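Local coordinates for protein putative polyketide synthase (Brevibacillus brevis, PDB 6HP2) that probably takes part in synthesis of the polyketide bacillaene and, through this O-methyltransferase domain, binds S-adenosyl-L-homocysteine, the product left by the methyl donor S-adenosylmethionine, at residues A[55-59]-A[60-64]; A[180-183]-A[184-188]; A[203-206]-A[207-211]; A[238-241]-A[242-245]; A[259-262]-A[263-267]. All coordinates share one frame; numbering follows the deposited sequence.

Contact 1 of 5, residues A[55-59]-A[60-64]; sequences PGFSM and SRVIL
Met59 lays its thioether over Ile63 one helical turn further on, with SD 3.8 Å from Ile63 CG1. Bends at chi2 (67°) and chi3 (74°) fold the chain back to make this overlap; the flexible, unbranched methionine can curl onto its neighbour. The same pair is tied through the backbone, where Ile63 N donates to Met59 O at 2.9 Å. One residue earlier, Ser58 occupies the N-cap of the short helix. Its carbonyl O receives Val62 N at 3.2 Å, while its hydroxyl OG accepts a weak capping bond from Arg61 N (3.3 Å). A second weak bond reaches OG from Arg61 NH1 at 3.0 Å, arriving from the guanidinium edge. Serine suits this place because its small hydroxyl can face the first amides of the helix. The stronger polar partners come from outside the turn: Asp251 bonds Ser58 OG and Ser60 OG, and Asp253 forms a salt bridge with Arg61 NH2. Phe57 CZ touches Val62 CG2 obliquely at 4.0 Å. The turn packs on helix 70-88 through Phe57, Met59, Val62 and Ile63, on 263-281 through Met59, Ser60 and Leu64, and on 254-258 through Ser60.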
loop_
_atom_site.group_PDB
_atom_site.type_symbol
_atom_site.label_atom_id
_atom_site.label_comp_id
_atom_site.label_asym_id
_atom_site.label_seq_id
_atom_site.Cartn_x
_atom_site.Cartn_y
_atom_site.Cartn_z
ATOM N N PRO A 55 -16.874 16.924 9.212
ATOM C CA PRO A 55 -16.579 17.893 10.269
ATOM C C PRO A 55 -16.680 17.254 11.645
ATOM O O PRO A 55 -17.607 16.486 11.939
ATOM C CB PRO A 55 -17.628 18.993 10.063
ATOM C CG PRO A 55 -18.732 18.338 9.260
ATOM C CD PRO A 55 -18.053 17.314 8.400
ATOM N N GLY A 56 -15.695 17.569 12.491
ATOM C CA GLY A 56 -15.605 16.998 13.816
ATOM C C GLY A 56 -14.865 15.675 13.887
ATOM O O GLY A 56 -14.334 15.329 14.946
ATOM N N PHE A 57 -14.828 14.920 12.795
ATOM C CA PHE A 57 -14.118 13.657 12.788
ATOM C C PHE A 57 -12.617 13.913 12.884
ATOM O O PHE A 57 -12.031 14.596 12.044
ATOM C CB PHE A 57 -14.439 12.875 11.525
ATOM C CG PHE A 57 -14.141 11.399 11.622
ATOM C CD1 PHE A 57 -12.890 10.943 11.382
ATOM C CD2 PHE A 57 -15.126 10.499 11.939
ATOM C CE1 PHE A 57 -12.596 9.612 11.448
ATOM C CE2 PHE A 57 -14.850 9.162 11.993
ATOM C CZ PHE A 57 -13.558 8.717 11.735
ATOM N N SER A 58 -11.995 13.392 13.908
ATOM C CA SER A 58 -10.570 13.571 14.124
ATOM C C SER A 58 -9.896 12.221 13.994
ATOM O O SER A 58 -10.031 11.362 14.886
ATOM C CB SER A 58 -10.296 14.160 15.508
ATOM O OG SER A 58 -8.923 14.057 15.818
ATOM N N MET A 59 -9.175 12.040 12.891
ATOM C CA MET A 59 -8.497 10.784 12.635
ATOM C C MET A 59 -7.484 10.481 13.724
ATOM O O MET A 59 -7.337 9.330 14.104
ATOM C CB MET A 59 -7.809 10.810 11.266
ATOM C CG MET A 59 -7.146 9.493 10.895
ATOM S SD MET A 59 -8.422 8.200 10.635
ATOM C CE MET A 59 -9.076 8.727 9.053
ATOM N N SER A 60 -6.759 11.494 14.226
ATOM C CA SER A 60 -5.740 11.230 15.242
ATOM C C SER A 60 -6.380 10.682 16.521
ATOM O O SER A 60 -5.819 9.807 17.176
ATOM C CB SER A 60 -4.941 12.514 15.551
ATOM O OG SER A 60 -5.799 13.555 15.948
ATOM N N ARG A 61 -7.532 11.230 16.924
ATOM C CA ARG A 61 -8.237 10.702 18.098
ATOM C C ARG A 61 -8.649 9.249 17.887
ATOM O O ARG A 61 -8.442 8.395 18.753
ATOM C CB ARG A 61 -9.449 11.550 18.379
ATOM C CG ARG A 61 -9.110 12.854 19.116
ATOM C CD ARG A 61 -10.331 13.734 19.313
ATOM N NE ARG A 61 -9.977 14.990 19.972
ATOM C CZ ARG A 61 -9.380 16.016 19.370
ATOM N NH1 ARG A 61 -9.048 15.942 18.087
ATOM N NH2 ARG A 61 -9.108 17.120 20.053
ATOM N N VAL A 62 -9.160 8.939 16.701
ATOM C CA VAL A 62 -9.660 7.603 16.418
ATOM C C VAL A 62 -8.526 6.589 16.341
ATOM O O VAL A 62 -8.663 5.463 16.838
ATOM C CB VAL A 62 -10.472 7.622 15.111
ATOM C CG1 VAL A 62 -10.849 6.219 14.746
ATOM C CG2 VAL A 62 -11.697 8.499 15.300
ATOM N N ILE A 63 -7.417 6.954 15.677
ATOM C CA ILE A 63 -6.307 6.036 15.499
ATOM C C ILE A 63 -5.547 5.850 16.800
ATOM O O ILE A 63 -5.094 4.745 17.110
ATOM C CB ILE A 63 -5.375 6.521 14.378
ATOM C CG1 ILE A 63 -6.086 6.489 13.028
ATOM C CG2 ILE A 63 -4.123 5.676 14.373
ATOM C CD1 ILE A 63 -6.608 5.117 12.635
ATOM N N LEU A 64 -5.350 6.924 17.555
ATOM C CA LEU A 64 -4.502 6.879 18.747
ATOM C C LEU A 64 -5.254 6.474 20.002
ATOM O O LEU A 64 -4.621 6.263 21.045
ATOM C CB LEU A 64 -3.834 8.250 18.979
ATOM C CG LEU A 64 -2.866 8.731 17.884
ATOM C CD1 LEU A 64 -2.246 10.110 18.295
ATOM C CD2 LEU A 64 -1.759 7.694 17.612
#

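Contact 2 of 5, residues A[180-183]-A[184-188]; sequences HGLF and QNISS
Helix 179-188 belongs to the crossover between parallel strands 164-170 and 194-203, and on its buried side Ile186 meets both Phe183 and Leu182. Ile186 CD1 sits over one face of the Phe183 ring, 4.0 Å from the ring centroid and 18° off the normal, a CH-pi contact displaced toward the rim. The extended end of Ile186 (chi2 172°) carries this methyl back toward the preceding turn, where it also lies 3.9 Å from Leu182 CG. One methyl therefore touches both an aromatic face and a branched leucine, a task suited to the long arm of isoleucine. Regular i to i+4 bonds support the packing: Ile186 N donates to Leu182 O at 2.9 Å, and Ser187 N to Phe183 O at 2.9 Å. Beyond the helix, Phe183 packs on helix 221-230 and Ile186 on strand 194-203. Asn185 uses both ends of its amide, ND2 donating to the carbonyls of Asp158 and Ser155 while OD1 accepts from Phe160 N. Ser155 binds S-adenosyl-L-homocysteine, so Asn185 ties the helix to a ligand-binding residue through the Ser155 carbonyl. Strand order 3-2-1-4-5-7-6, with 284-293 antiparallel to its neighbours, and this beta-alpha-beta crossover mark the Rossmann-like core of class I methyltransferases.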
loop_
_atom_site.group_PDB
_atom_site.type_symbol
_atom_site.label_atom_id
_atom_site.label_comp_id
_atom_site.label_asym_id
_atom_site.label_seq_id
_atom_site.Cartn_x
_atom_site.Cartn_y
_atom_site.Cartn_z
ATOM N N HIS A 180 16.646 0.365 -6.040
ATOM C CA HIS A 180 17.036 -0.559 -7.099
ATOM C C HIS A 180 17.214 -1.957 -6.551
ATOM O O HIS A 180 16.881 -2.931 -7.243
ATOM C CB HIS A 180 18.297 -0.088 -7.818
ATOM C CG HIS A 180 18.044 1.068 -8.726
ATOM N ND1 HIS A 180 17.378 0.922 -9.927
ATOM C CD2 HIS A 180 18.321 2.390 -8.598
ATOM C CE1 HIS A 180 17.286 2.103 -10.516
ATOM N NE2 HIS A 180 17.837 3.008 -9.726
ATOM N N GLY A 181 17.703 -2.077 -5.315
ATOM C CA GLY A 181 17.715 -3.382 -4.678
ATOM C C GLY A 181 16.324 -3.967 -4.630
ATOM O O GLY A 181 16.094 -5.102 -5.042
ATOM N N LEU A 182 15.376 -3.181 -4.126
ATOM C CA LEU A 182 14.000 -3.631 -3.986
ATOM C C LEU A 182 13.407 -4.050 -5.322
ATOM O O LEU A 182 12.827 -5.131 -5.441
ATOM C CB LEU A 182 13.178 -2.509 -3.371
ATOM C CG LEU A 182 11.685 -2.762 -3.263
ATOM C CD1 LEU A 182 11.359 -3.948 -2.364
ATOM C CD2 LEU A 182 11.057 -1.463 -2.816
ATOM N N PHE A 183 13.518 -3.212 -6.346
ATOM C CA PHE A 183 12.822 -3.539 -7.606
ATOM C C PHE A 183 13.566 -4.567 -8.424
ATOM O O PHE A 183 12.957 -5.259 -9.228
ATOM C CB PHE A 183 12.501 -2.251 -8.400
ATOM C CG PHE A 183 11.244 -1.588 -7.888
ATOM C CD1 PHE A 183 10.022 -1.927 -8.404
ATOM C CD2 PHE A 183 11.281 -0.628 -6.844
ATOM C CE1 PHE A 183 8.875 -1.354 -7.902
ATOM C CE2 PHE A 183 10.086 -0.079 -6.327
ATOM C CZ PHE A 183 8.914 -0.423 -6.871
ATOM N N GLN A 184 14.874 -4.735 -8.202
ATOM C CA GLN A 184 15.547 -5.913 -8.717
ATOM C C GLN A 184 14.912 -7.163 -8.134
ATOM O O GLN A 184 14.606 -8.117 -8.863
ATOM C CB GLN A 184 17.042 -5.855 -8.393
ATOM C CG GLN A 184 17.817 -7.076 -8.771
ATOM C CD GLN A 184 17.967 -7.216 -10.272
ATOM O OE1 GLN A 184 17.678 -6.292 -11.013
ATOM N NE2 GLN A 184 18.395 -8.359 -10.707
ATOM N N ASN A 185 14.695 -7.152 -6.817
ATOM C CA ASN A 185 14.103 -8.269 -6.099
ATOM C C ASN A 185 12.707 -8.551 -6.618
ATOM O O ASN A 185 12.366 -9.694 -6.929
ATOM C CB ASN A 185 14.101 -7.965 -4.583
ATOM C CG ASN A 185 14.153 -9.226 -3.707
ATOM O OD1 ASN A 185 14.236 -10.366 -4.190
ATOM N ND2 ASN A 185 14.129 -9.019 -2.404
ATOM N N ILE A 186 11.911 -7.511 -6.774
ATOM C CA ILE A 186 10.527 -7.672 -7.225
ATOM C C ILE A 186 10.488 -8.245 -8.637
ATOM O O ILE A 186 9.819 -9.259 -8.911
ATOM C CB ILE A 186 9.801 -6.323 -7.163
ATOM C CG1 ILE A 186 9.598 -5.887 -5.712
ATOM C CG2 ILE A 186 8.459 -6.345 -8.011
ATOM C CD1 ILE A 186 9.057 -4.485 -5.601
ATOM N N SER A 187 11.262 -7.644 -9.541
ATOM C CA SER A 187 11.204 -8.055 -10.943
ATOM C C SER A 187 11.718 -9.475 -11.134
ATOM O O SER A 187 11.195 -10.234 -11.965
ATOM C CB SER A 187 12.023 -7.071 -11.803
ATOM O OG SER A 187 11.900 -7.407 -13.166
ATOM N N SER A 188 12.798 -9.822 -10.430
ATOM C CA SER A 188 13.377 -11.133 -10.497
ATOM C C SER A 188 12.449 -12.211 -9.965
ATOM O O SER A 188 12.626 -13.352 -10.351
ATOM C CB SER A 188 14.686 -11.168 -9.707
ATOM O OG SER A 188 15.705 -10.521 -10.427
#

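Contact 3 of 5, residues A[203-206]-A[207-211]; sequences ANTR and GPIVD
The flat group that matters is the Gly207 carbonyl in the peptide joining it to Pro208, and Thr205 OG1 meets it end-on at the oxygen rather than over a face. The hydroxyl donates to Gly207 O at 2.7 Å, its oxygen nearly in line with the C=O bond (161°). Thr205 holds OG1 between its own backbone N and carbonyl carbon (chi1 45°), which turns the hydroxyl into the bend of the chain while the methyl CG2 stays beside the backbone N. Threonine fits because its hydroxyl, on a short branched arm, reaches the carbonyl two residues on. Glycine fits there: with no side chain, Gly207 avoids the crowding that Pro208 CD would give a beta carbon, though its backbone angles do not demand glycine. On the far side of the bend Ile209 closes the contact: its CG1 passes 3.8 Å from Thr205 OG1, at about a right angle to that side chain, and its CD1 rests 4.0 Å from Ala203 CB. The small alanine, at the end of strand 194-203, leaves room for it. Ala203 is bonded through its backbone to Pro219, and Ile209 to Ile218, so the loop leads from the central sheet into the hairpin of 209-211 and 216-218. The polar link joins uncharged groups and should therefore hold largely independent of pH.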
loop_
_atom_site.group_PDB
_atom_site.type_symbol
_atom_site.label_atom_id
_atom_site.label_comp_id
_atom_site.label_asym_id
_atom_site.label_seq_id
_atom_site.Cartn_x
_atom_site.Cartn_y
_atom_site.Cartn_z
ATOM N N ALA A 203 6.527 12.113 -5.613
ATOM C CA ALA A 203 6.877 13.482 -5.270
ATOM C C ALA A 203 6.650 14.336 -6.521
ATOM O O ALA A 203 7.122 13.987 -7.607
ATOM C CB ALA A 203 8.316 13.566 -4.778
ATOM N N ASN A 204 5.925 15.443 -6.374
ATOM C CA ASN A 204 5.613 16.347 -7.488
ATOM C C ASN A 204 6.601 17.484 -7.625
ATOM O O ASN A 204 6.280 18.529 -8.189
ATOM C CB ASN A 204 4.197 16.869 -7.317
ATOM C CG ASN A 204 3.206 15.752 -7.375
ATOM O OD1 ASN A 204 3.314 14.893 -8.291
ATOM N ND2 ASN A 204 2.334 15.636 -6.377
ATOM N N THR A 205 7.816 17.261 -7.186
ATOM C CA THR A 205 8.877 18.234 -7.132
ATOM C C THR A 205 9.979 17.844 -8.105
ATOM O O THR A 205 10.040 16.738 -8.642
ATOM C CB THR A 205 9.406 18.306 -5.694
ATOM O OG1 THR A 205 9.559 16.962 -5.213
ATOM C CG2 THR A 205 8.440 19.017 -4.819
ATOM N N ARG A 206 10.881 18.778 -8.340
ATOM C CA ARG A 206 11.979 18.507 -9.251
ATOM C C ARG A 206 12.930 17.460 -8.691
ATOM O O ARG A 206 13.485 16.671 -9.459
ATOM C CB ARG A 206 12.737 19.797 -9.545
ATOM C CG ARG A 206 11.985 20.726 -10.475
ATOM C CD ARG A 206 12.875 21.885 -10.883
ATOM N NE ARG A 206 12.204 22.820 -11.771
ATOM C CZ ARG A 206 12.745 23.961 -12.181
ATOM N NH1 ARG A 206 13.962 24.299 -11.768
ATOM N NH2 ARG A 206 12.072 24.765 -12.997
ATOM N N GLY A 207 13.147 17.454 -7.367
ATOM C CA GLY A 207 13.954 16.453 -6.717
ATOM C C GLY A 207 13.152 15.588 -5.747
ATOM O O GLY A 207 12.040 15.944 -5.314
ATOM N N PRO A 208 13.711 14.440 -5.366
ATOM C CA PRO A 208 12.986 13.528 -4.459
ATOM C C PRO A 208 12.826 14.135 -3.074
ATOM O O PRO A 208 13.566 15.030 -2.668
ATOM C CB PRO A 208 13.867 12.267 -4.443
ATOM C CG PRO A 208 15.240 12.787 -4.734
ATOM C CD PRO A 208 15.075 13.966 -5.673
ATOM N N ILE A 209 11.788 13.685 -2.378
ATOM C CA ILE A 209 11.493 14.155 -1.042
ATOM C C ILE A 209 12.041 13.106 -0.094
ATOM O O ILE A 209 11.701 11.918 -0.205
ATOM C CB ILE A 209 9.991 14.387 -0.854
ATOM C CG1 ILE A 209 9.573 15.638 -1.645
ATOM C CG2 ILE A 209 9.665 14.539 0.635
ATOM C CD1 ILE A 209 8.101 15.938 -1.625
ATOM N N VAL A 210 12.954 13.527 0.768
ATOM C CA VAL A 210 13.729 12.618 1.603
ATOM C C VAL A 210 13.765 13.197 3.002
ATOM O O VAL A 210 14.154 14.357 3.179
ATOM C CB VAL A 210 15.169 12.430 1.087
ATOM C CG1 VAL A 210 16.019 11.696 2.138
ATOM C CG2 VAL A 210 15.188 11.690 -0.233
ATOM N N ASP A 211 13.341 12.406 3.991
ATOM C CA ASP A 211 13.407 12.780 5.412
ATOM C C ASP A 211 14.285 11.733 6.111
ATOM O O ASP A 211 13.835 10.612 6.441
ATOM C CB ASP A 211 12.024 12.863 6.047
ATOM C CG ASP A 211 12.076 13.363 7.474
ATOM O OD1 ASP A 211 13.196 13.603 7.982
ATOM O OD2 ASP A 211 11.001 13.513 8.090
#

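Contact 4 of 5, residues A[238-241]-A[242-245]; sequences IIDV and SPQI
An Asx turn joins strand 233-240 to helix 242-249: Asp240 OD1 accepts Ser242 N at 2.9 Å, the donor lying above the carboxylate plane. OD1 also takes the Ser242 hydroxyl through its syn lone pair, at a short OG distance of 2.5 Å; this grip by two bonds is the tight part of the contact. Chi1 of -175° sets the carboxylate beside Asp240's own carbonyl carbon, facing the helix start, where the helix end would be expected to favour its negative charge. Serine suits the first helical position because its amide and hydroxyl can act together; OG also accepts from Tyr286 N. The buried side is apolar. Val241, at the N-cap, puts CG1 3.9 Å from Gln244 CB and CB 4.2 Å from Ile245 CG1, and its carbonyl O receives Ile245 N at 3.0 Å. Helix 316-326 and Pro49 enclose the valine further, a compact branched side chain in a buried corner. The looser side is wet. One water bridges Asp240 OD2 and Ser242 OG across the partly exposed turn, and Lys313 adds a long, weak ion pair with OD2. A second water donates to Asp240 O at 2.8 Å and to Gln244 OE1 at 2.9 Å.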
loop_
_atom_site.group_PDB
_atom_site.type_symbol
_atom_site.label_atom_id
_atom_site.label_comp_id
_atom_site.label_asym_id
_atom_site.label_seq_id
_atom_site.Cartn_x
_atom_site.Cartn_y
_atom_site.Cartn_z
ATOM N N ILE A 238 -2.659 3.726 -13.051
ATOM C CA ILE A 238 -2.200 4.560 -11.925
ATOM C C ILE A 238 -3.390 5.405 -11.497
ATOM O O ILE A 238 -4.040 6.047 -12.332
ATOM C CB ILE A 238 -0.970 5.418 -12.281
ATOM C CG1 ILE A 238 -0.536 6.357 -11.154
ATOM C CG2 ILE A 238 -1.249 6.258 -13.591
ATOM C CD1 ILE A 238 0.234 5.692 -10.081
ATOM N N ILE A 239 -3.730 5.353 -10.205
ATOM C CA ILE A 239 -4.887 6.029 -9.700
ATOM C C ILE A 239 -4.480 7.023 -8.621
ATOM O O ILE A 239 -3.783 6.646 -7.696
ATOM C CB ILE A 239 -5.850 5.005 -9.089
ATOM C CG1 ILE A 239 -6.392 4.061 -10.168
ATOM C CG2 ILE A 239 -6.974 5.711 -8.376
ATOM C CD1 ILE A 239 -7.055 2.820 -9.613
ATOM N N ASP A 240 -4.936 8.270 -8.701
ATOM C CA ASP A 240 -4.540 9.260 -7.709
ATOM C C ASP A 240 -5.599 9.398 -6.604
ATOM O O ASP A 240 -6.743 9.745 -6.889
ATOM C CB ASP A 240 -4.331 10.612 -8.390
ATOM C CG ASP A 240 -3.791 11.664 -7.444
ATOM O OD1 ASP A 240 -3.522 11.325 -6.274
ATOM O OD2 ASP A 240 -3.634 12.825 -7.871
ATOM N N VAL A 241 -5.229 9.122 -5.352
ATOM C CA VAL A 241 -6.164 9.231 -4.239
ATOM C C VAL A 241 -5.847 10.398 -3.307
ATOM O O VAL A 241 -6.440 10.508 -2.236
ATOM C CB VAL A 241 -6.160 7.956 -3.380
ATOM C CG1 VAL A 241 -7.508 7.768 -2.712
ATOM C CG2 VAL A 241 -5.790 6.736 -4.210
ATOM N N SER A 242 -4.927 11.271 -3.711
ATOM C CA SER A 242 -4.506 12.387 -2.860
ATOM C C SER A 242 -5.635 13.230 -2.252
ATOM O O SER A 242 -5.613 13.494 -1.050
ATOM C CB SER A 242 -3.505 13.295 -3.590
ATOM O OG SER A 242 -2.530 12.530 -4.272
ATOM N N PRO A 243 -6.623 13.651 -3.060
ATOM C CA PRO A 243 -7.650 14.475 -2.412
ATOM C C PRO A 243 -8.431 13.724 -1.336
ATOM O O PRO A 243 -8.702 14.283 -0.276
ATOM C CB PRO A 243 -8.580 14.872 -3.569
ATOM C CG PRO A 243 -7.841 14.535 -4.822
ATOM C CD PRO A 243 -6.950 13.387 -4.470
ATOM N N GLN A 244 -8.796 12.478 -1.614
ATOM C CA GLN A 244 -9.554 11.683 -0.656
ATOM C C GLN A 244 -8.764 11.415 0.624
ATOM O O GLN A 244 -9.321 11.451 1.719
ATOM C CB GLN A 244 -10.021 10.373 -1.283
ATOM C CG GLN A 244 -11.074 10.548 -2.365
ATOM C CD GLN A 244 -10.545 11.262 -3.593
ATOM O OE1 GLN A 244 -9.413 11.035 -4.016
ATOM N NE2 GLN A 244 -11.365 12.127 -4.174
ATOM N N ILE A 245 -7.471 11.144 0.490
ATOM C CA ILE A 245 -6.635 10.899 1.659
ATOM C C ILE A 245 -6.578 12.156 2.493
ATOM O O ILE A 245 -6.784 12.122 3.705
ATOM C CB ILE A 245 -5.209 10.523 1.272
ATOM C CG1 ILE A 245 -5.230 9.243 0.464
ATOM C CG2 ILE A 245 -4.351 10.353 2.516
ATOM C CD1 ILE A 245 -5.747 8.045 1.223
HETATM O O HOH W 1 -8.841 11.645 -6.743
HETATM O O HOH W 2 -2.016 14.418 -6.689
#

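Contact 5 of 5, residues A[259-262]-A[263-267]; sequences KHLP and KAVQD
The backbone runs extended through Leu261 and Pro262 (psi 149° at the proline) and then turns into helix 263-281, whose first bond runs from Gln266 N to Pro262 O at 2.7 Å. Pro262 therefore holds the N-cap of this helix. It has no polar side chain to cap with, but its ring restricts phi and suits a residue that must stay extended just before the first turn. Leu261, immediately before it, folds back over that turn: its CD1 lies 3.7 Å from Val265 CG1 and its CB 4.0 Å from the same methyl, the two side chains meeting at a slant. Val265 sets this methyl anti to its backbone N (chi1 172°), on the side facing the loop. Two branched aliphatic residues suit a spot where Leu64 of helix 59-64 packs against both. Pro262 CD adds a looser touch to Val265 CB at 4.3 Å. On another side of the turn Gln266 stretches out beyond CG and brings its amide obliquely across Lys259, with NE2 4.1 Å from Lys259 CG; this is contact by van der Waals packing, fitting for long side chains at an exposed rim. Polar residues take the outer surface of the helix as well: one turn apart, Lys263 NZ and Asp267 OD1 form a salt bridge at 3.5 Å.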
loop_
_atom_site.group_PDB
_atom_site.type_symbol
_atom_site.label_atom_id
_atom_site.label_comp_id
_atom_site.label_asym_id
_atom_site.label_seq_id
_atom_site.Cartn_x
_atom_site.Cartn_y
_atom_site.Cartn_z
ATOM N N LYS A 259 0.325 17.115 21.204
ATOM C CA LYS A 259 1.203 17.648 22.249
ATOM C C LYS A 259 0.697 17.356 23.656
ATOM O O LYS A 259 1.415 17.631 24.645
ATOM C CB LYS A 259 1.366 19.162 22.095
ATOM C CG LYS A 259 2.161 19.588 20.881
ATOM C CD LYS A 259 2.954 20.860 21.221
ATOM C CE LYS A 259 2.962 21.839 20.062
ATOM N NZ LYS A 259 1.615 22.436 19.855
ATOM N N HIS A 260 -0.548 16.893 23.779
ATOM C CA HIS A 260 -1.099 16.447 25.052
ATOM C C HIS A 260 -1.104 14.930 25.182
ATOM O O HIS A 260 -1.840 14.388 26.007
ATOM C CB HIS A 260 -2.511 16.988 25.220
ATOM C CG HIS A 260 -2.566 18.469 25.395
ATOM N ND1 HIS A 260 -2.534 19.347 24.330
ATOM C CD2 HIS A 260 -2.640 19.233 26.514
ATOM C CE1 HIS A 260 -2.599 20.587 24.788
ATOM N NE2 HIS A 260 -2.666 20.546 26.108
ATOM N N LEU A 261 -0.308 14.241 24.368
ATOM C CA LEU A 261 -0.137 12.797 24.394
ATOM C C LEU A 261 1.300 12.474 24.780
ATOM O O LEU A 261 2.208 13.295 24.566
ATOM C CB LEU A 261 -0.435 12.155 23.028
ATOM C CG LEU A 261 -1.810 12.445 22.462
ATOM C CD1 LEU A 261 -1.972 11.760 21.102
ATOM C CD2 LEU A 261 -2.879 12.003 23.450
ATOM N N PRO A 262 1.542 11.294 25.348
ATOM C CA PRO A 262 2.911 10.930 25.725
ATOM C C PRO A 262 3.837 11.070 24.529
ATOM O O PRO A 262 3.453 10.795 23.375
ATOM C CB PRO A 262 2.781 9.468 26.195
ATOM C CG PRO A 262 1.358 9.350 26.657
ATOM C CD PRO A 262 0.547 10.288 25.790
ATOM N N LYS A 263 5.096 11.405 24.821
ATOM C CA LYS A 263 6.098 11.504 23.762
ATOM C C LYS A 263 6.063 10.284 22.839
ATOM O O LYS A 263 5.989 10.424 21.619
ATOM C CB LYS A 263 7.483 11.672 24.380
ATOM C CG LYS A 263 8.587 11.967 23.403
ATOM C CD LYS A 263 8.303 13.262 22.653
ATOM C CE LYS A 263 9.513 13.722 21.848
ATOM N NZ LYS A 263 9.158 14.845 20.929
ATOM N N ALA A 264 6.090 9.076 23.409
ATOM C CA ALA A 264 6.096 7.872 22.591
ATOM C C ALA A 264 4.960 7.904 21.575
ATOM O O ALA A 264 5.192 7.838 20.360
ATOM C CB ALA A 264 5.990 6.635 23.469
ATOM N N VAL A 265 3.721 8.030 22.067
ATOM C CA VAL A 265 2.557 8.149 21.195
ATOM C C VAL A 265 2.734 9.292 20.204
ATOM O O VAL A 265 2.395 9.168 19.015
ATOM C CB VAL A 265 1.282 8.333 22.041
ATOM C CG1 VAL A 265 0.076 8.669 21.127
ATOM C CG2 VAL A 265 1.006 7.134 22.859
ATOM N N GLN A 266 3.269 10.422 20.676
ATOM C CA GLN A 266 3.435 11.606 19.833
ATOM C C GLN A 266 4.430 11.357 18.706
ATOM O O GLN A 266 4.285 11.916 17.615
ATOM C CB GLN A 266 3.885 12.785 20.712
ATOM C CG GLN A 266 3.946 14.114 20.077
ATOM C CD GLN A 266 4.289 15.215 21.070
ATOM O OE1 GLN A 266 4.184 15.026 22.286
ATOM N NE2 GLN A 266 4.685 16.379 20.556
ATOM N N ASP A 267 5.431 10.510 18.938
ATOM C CA ASP A 267 6.493 10.337 17.953
ATOM C C ASP A 267 6.031 9.509 16.760
ATOM O O ASP A 267 6.449 9.769 15.629
ATOM C CB ASP A 267 7.711 9.683 18.606
ATOM C CG ASP A 267 8.492 10.644 19.479
ATOM O OD1 ASP A 267 8.488 11.859 19.170
ATOM O OD2 ASP A 267 9.106 10.185 20.474
#

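Overall arrangement
Contacts 1 and 5 are the one pair that touch: Leu64 CD1 at the end of 60-64 lies 3.9 Å from Val265 CG1, although their centres are 15 Å apart. Both belong to the helical part beside the central sheet. Contact 2 lies across the chain's centre from contact 1, 37 Å between centres, and is the nearest to the ligand, with the Leu182 side chain about 6 Å from S-adenosyl-L-homocysteine. The side chains of Ile63 in contact 1 and Ile245 in contact 4 are about 11 and 12 Å from it. Contacts 3 and 4 lie at the ends of strands 194-203 and 233-240 and come within about 6 Å at their nearest atoms.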